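PDB 4OVQ: TRAP dicarboxylate ABC transporter, substrate-binding protein from Roseobacter denitrificans, which binds beta-D-glucuronate and, as a periplasmic solute-binding protein of the TRAP family, probably delivers it to a membrane transporter. Local coordinates for residues D110-L118 and A139-S147. Residues are numbered along the deposited sequence; the frame is centred on the assembly and turned at random.
Sequences DVPHMFRVL and AWYDAGARS. With BDP (beta-D-glucopyranuronic acid), chain C.
Leu-118 sets its CD1 methyl over one face of the Trp-140 indole, 4.0 Å from the centroid of the five-membered ring and 16° off the ring normal, a CH-pi contact. Phe-115 instead offers a ring edge: CE1 lies 4.1 Å from Trp-140 CB, while CE2 is in van der Waals contact with Asp-142 CG at 3.8 Å, ring and carboxylate planes 83° apart. The selenomethionine Met-114 lays CE over one face of that same phenyl ring, offset toward the rim. At the N-terminal turn of the helix, Val-111 divides its branches, again in van der Waals contact: CG1, anti to the backbone N (chi1 173°), lies 3.4 Å from Asp-142 OD1, and CG2 meets Gly-144 CA at 3.7 Å. No hydrogen bond joins the segments. Helix 111-118 packs against edge strand 135-141 of the five-stranded sheet and the linker to strand 146-150 of the second sheet, a crossing between sheets consistent with the two-domain plan of periplasmic binding proteins. An Asx turn shapes this linker: Gly-144 N donates to Asp-142 OD1 at 2.8 Å, from the anti side and tilted out of the carboxylate plane. With an alanine at Asp-142 the turn would probably lose this acceptor, and a gap open beside Val-111 and Phe-115. Arg-146 bends at chi3 and grips glucuronate twice, NH1 to O5 and NH2 to O6B, both at 3.0 Å, while Arg-146 NE makes a salt bridge with Glu-206.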
loop_
_atom_site.group_PDB
_atom_site.type_symbol
_atom_site.label_atom_id
_atom_site.label_comp_id
_atom_site.label_asym_id
_atom_site.label_seq_id
_atom_site.Cartn_x
_atom_site.Cartn_y
_atom_site.Cartn_z
ATOM N N ASP A 110 -6.903 -3.777 12.432
ATOM C CA ASP A 110 -5.989 -2.652 12.599
ATOM C C ASP A 110 -4.586 -3.068 12.173
ATOM O O ASP A 110 -4.368 -4.217 11.795
ATOM C CB ASP A 110 -5.986 -2.116 14.045
ATOM C CG ASP A 110 -5.702 -3.180 15.079
ATOM O OD1 ASP A 110 -4.886 -4.091 14.834
ATOM O OD2 ASP A 110 -6.305 -3.088 16.167
ATOM N N VAL A 111 -3.647 -2.126 12.212
ATOM C CA VAL A 111 -2.310 -2.390 11.707
ATOM C C VAL A 111 -1.603 -3.462 12.540
ATOM O O VAL A 111 -1.014 -4.396 11.993
ATOM C CB VAL A 111 -1.472 -1.110 11.625
ATOM C CG1 VAL A 111 -0.039 -1.432 11.251
ATOM C CG2 VAL A 111 -2.107 -0.136 10.644
ATOM N N PRO A 112 -1.665 -3.350 13.876
ATOM C CA PRO A 112 -0.998 -4.422 14.619
ATOM C C PRO A 112 -1.529 -5.799 14.254
ATOM O O PRO A 112 -0.744 -6.745 14.164
ATOM C CB PRO A 112 -1.315 -4.069 16.072
ATOM C CG PRO A 112 -1.313 -2.576 16.058
ATOM C CD PRO A 112 -2.056 -2.243 14.763
ATOM N N HIS A 113 -2.837 -5.908 14.036
ATOM C CA HIS A 113 -3.432 -7.157 13.562
ATOM C C HIS A 113 -2.823 -7.626 12.229
ATOM O O HIS A 113 -2.483 -8.795 12.079
ATOM C CB HIS A 113 -4.939 -6.993 13.405
ATOM C CG HIS A 113 -5.645 -8.245 12.990
ATOM N ND1 HIS A 113 -6.567 -8.279 11.969
ATOM C CD2 HIS A 113 -5.575 -9.509 13.470
ATOM C CE1 HIS A 113 -7.023 -9.509 11.825
ATOM N NE2 HIS A 113 -6.440 -10.275 12.727
HETATM N N MSE A 114 -2.691 -6.715 11.265
HETATM C CA MSE A 114 -2.106 -7.053 9.964
HETATM C C MSE A 114 -0.733 -7.694 10.128
HETATM O O MSE A 114 -0.422 -8.697 9.481
HETATM C CB MSE A 114 -1.996 -5.789 9.089
HETATM C CG MSE A 114 -1.128 -5.904 7.773
HETATM SE SE MSE A 114 -1.010 -4.119 6.985
HETATM C CE MSE A 114 0.724 -3.633 7.797
ATOM N N PHE A 115 0.105 -7.091 10.954
ATOM C CA PHE A 115 1.466 -7.563 11.073
ATOM C C PHE A 115 1.450 -8.939 11.717
ATOM O O PHE A 115 2.205 -9.811 11.309
ATOM C CB PHE A 115 2.333 -6.565 11.834
ATOM C CG PHE A 115 2.898 -5.462 10.965
ATOM C CD1 PHE A 115 3.858 -5.747 10.003
ATOM C CD2 PHE A 115 2.487 -4.155 11.123
ATOM C CE1 PHE A 115 4.393 -4.750 9.210
ATOM C CE2 PHE A 115 3.023 -3.149 10.331
ATOM C CZ PHE A 115 3.985 -3.450 9.385
ATOM N N ARG A 116 0.555 -9.140 12.684
ATOM C CA ARG A 116 0.398 -10.461 13.298
ATOM C C ARG A 116 0.030 -11.483 12.226
ATOM O O ARG A 116 0.595 -12.563 12.160
ATOM C CB ARG A 116 -0.629 -10.437 14.439
ATOM C CG ARG A 116 -0.093 -9.765 15.704
ATOM C CD ARG A 116 -0.904 -10.094 16.955
ATOM N NE ARG A 116 -2.289 -9.647 16.845
ATOM C CZ ARG A 116 -2.703 -8.406 17.085
ATOM N NH1 ARG A 116 -1.846 -7.458 17.449
ATOM N NH2 ARG A 116 -3.980 -8.111 16.951
ATOM N N VAL A 117 -0.877 -11.104 11.337
ATOM C CA VAL A 117 -1.272 -11.968 10.236
ATOM C C VAL A 117 -0.125 -12.243 9.259
ATOM O O VAL A 117 0.032 -13.370 8.768
ATOM C CB VAL A 117 -2.461 -11.362 9.486
ATOM C CG1 VAL A 117 -2.733 -12.128 8.226
ATOM C CG2 VAL A 117 -3.696 -11.352 10.388
ATOM N N LEU A 118 0.683 -11.220 8.976
ATOM C CA LEU A 118 1.797 -11.358 8.032
ATOM C C LEU A 118 2.986 -12.168 8.554
ATOM O O LEU A 118 3.745 -12.721 7.753
ATOM C CB LEU A 118 2.322 -9.981 7.617
ATOM C CG LEU A 118 1.415 -9.159 6.713
ATOM C CD1 LEU A 118 2.043 -7.794 6.459
ATOM C CD2 LEU A 118 1.172 -9.866 5.400
ATOM N N ALA A 139 10.764 -8.009 2.930
ATOM C CA ALA A 139 10.339 -7.479 4.211
ATOM C C ALA A 139 9.071 -6.689 4.018
ATOM O O ALA A 139 8.764 -6.275 2.892
ATOM C CB ALA A 139 11.422 -6.606 4.812
ATOM N N TRP A 140 8.332 -6.479 5.102
ATOM C CA TRP A 140 7.081 -5.775 5.069
ATOM C C TRP A 140 7.204 -4.346 5.682
ATOM O O TRP A 140 7.751 -4.144 6.781
ATOM C CB TRP A 140 5.998 -6.537 5.854
ATOM C CG TRP A 140 5.757 -7.950 5.432
ATOM C CD1 TRP A 140 5.975 -9.069 6.189
ATOM C CD2 TRP A 140 5.228 -8.407 4.185
ATOM N NE1 TRP A 140 5.642 -10.189 5.478
ATOM C CE2 TRP A 140 5.155 -9.813 4.252
ATOM C CE3 TRP A 140 4.801 -7.771 3.013
ATOM C CZ2 TRP A 140 4.700 -10.592 3.188
ATOM C CZ3 TRP A 140 4.330 -8.561 1.963
ATOM C CH2 TRP A 140 4.293 -9.952 2.063
ATOM N N TYR A 141 6.631 -3.373 4.992
ATOM C CA TYR A 141 6.547 -2.006 5.478
ATOM C C TYR A 141 5.125 -1.662 5.897
ATOM O O TYR A 141 4.153 -2.205 5.341
ATOM C CB TYR A 141 6.914 -1.043 4.344
ATOM C CG TYR A 141 8.371 -0.756 4.073
ATOM C CD1 TYR A 141 9.413 -1.383 4.754
ATOM C CD2 TYR A 141 8.694 0.204 3.118
ATOM C CE1 TYR A 141 10.742 -1.063 4.463
ATOM C CE2 TYR A 141 9.995 0.530 2.828
ATOM C CZ TYR A 141 11.008 -0.090 3.497
ATOM O OH TYR A 141 12.309 0.261 3.187
ATOM N N ASP A 142 4.989 -0.750 6.861
ATOM C CA ASP A 142 3.705 -0.206 7.317
ATOM C C ASP A 142 3.261 0.912 6.388
ATOM O O ASP A 142 4.069 1.766 5.978
ATOM C CB ASP A 142 3.938 0.377 8.726
ATOM C CG ASP A 142 2.665 0.548 9.537
ATOM O OD1 ASP A 142 1.543 0.558 8.995
ATOM O OD2 ASP A 142 2.799 0.670 10.779
ATOM N N ALA A 143 1.973 0.924 6.036
ATOM C CA ALA A 143 1.352 2.067 5.349
ATOM C C ALA A 143 0.048 2.439 6.018
ATOM O O ALA A 143 -0.804 3.105 5.418
ATOM C CB ALA A 143 1.120 1.780 3.863
ATOM N N GLY A 144 -0.097 2.039 7.282
ATOM C CA GLY A 144 -1.254 2.409 8.054
ATOM C C GLY A 144 -2.580 1.991 7.465
ATOM O O GLY A 144 -2.674 1.029 6.718
ATOM N N ALA A 145 -3.629 2.672 7.931
ATOM C CA ALA A 145 -4.961 2.527 7.356
ATOM C C ALA A 145 -5.281 3.684 6.411
ATOM O O ALA A 145 -4.929 4.837 6.676
ATOM C CB ALA A 145 -6.006 2.473 8.441
ATOM N N ARG A 146 -5.990 3.353 5.332
ATOM C CA ARG A 146 -6.475 4.311 4.357
ATOM C C ARG A 146 -7.904 4.765 4.692
ATOM O O ARG A 146 -8.758 3.942 5.003
ATOM C CB ARG A 146 -6.451 3.675 2.947
ATOM C CG ARG A 146 -5.117 3.125 2.549
ATOM C CD ARG A 146 -5.166 2.382 1.217
ATOM N NE ARG A 146 -5.452 3.225 0.070
ATOM C CZ ARG A 146 -4.532 3.686 -0.779
ATOM N NH1 ARG A 146 -3.239 3.510 -0.535
ATOM N NH2 ARG A 146 -4.914 4.403 -1.805
ATOM N N SER A 147 -8.130 6.066 4.612
ATOM C CA SER A 147 -9.439 6.673 4.850
ATOM C C SER A 147 -9.795 7.694 3.774
ATOM O O SER A 147 -8.914 8.227 3.099
ATOM C CB SER A 147 -9.450 7.388 6.193
ATOM O OG SER A 147 -9.338 6.466 7.262
HETATM C C1 BDP C . 0.142 5.048 -0.738
HETATM C C2 BDP C . 1.141 3.969 -1.064
HETATM C C3 BDP C . 1.654 4.248 -2.409
HETATM C C4 BDP C . 0.538 4.252 -3.399
HETATM C C5 BDP C . -0.505 5.274 -3.011
HETATM C C6 BDP C . -1.712 5.294 -3.962
HETATM O O2 BDP C . 2.226 4.130 -0.088
HETATM O O3 BDP C . 2.497 3.082 -2.741
HETATM O O4 BDP C . 1.069 4.551 -4.758
HETATM O O5 BDP C . -0.976 5.049 -1.689
HETATM O O6A BDP C . -1.524 5.081 -5.196
HETATM O O1 BDP C . -0.447 4.887 0.520
HETATM O O6B BDP C . -2.781 5.682 -3.430
#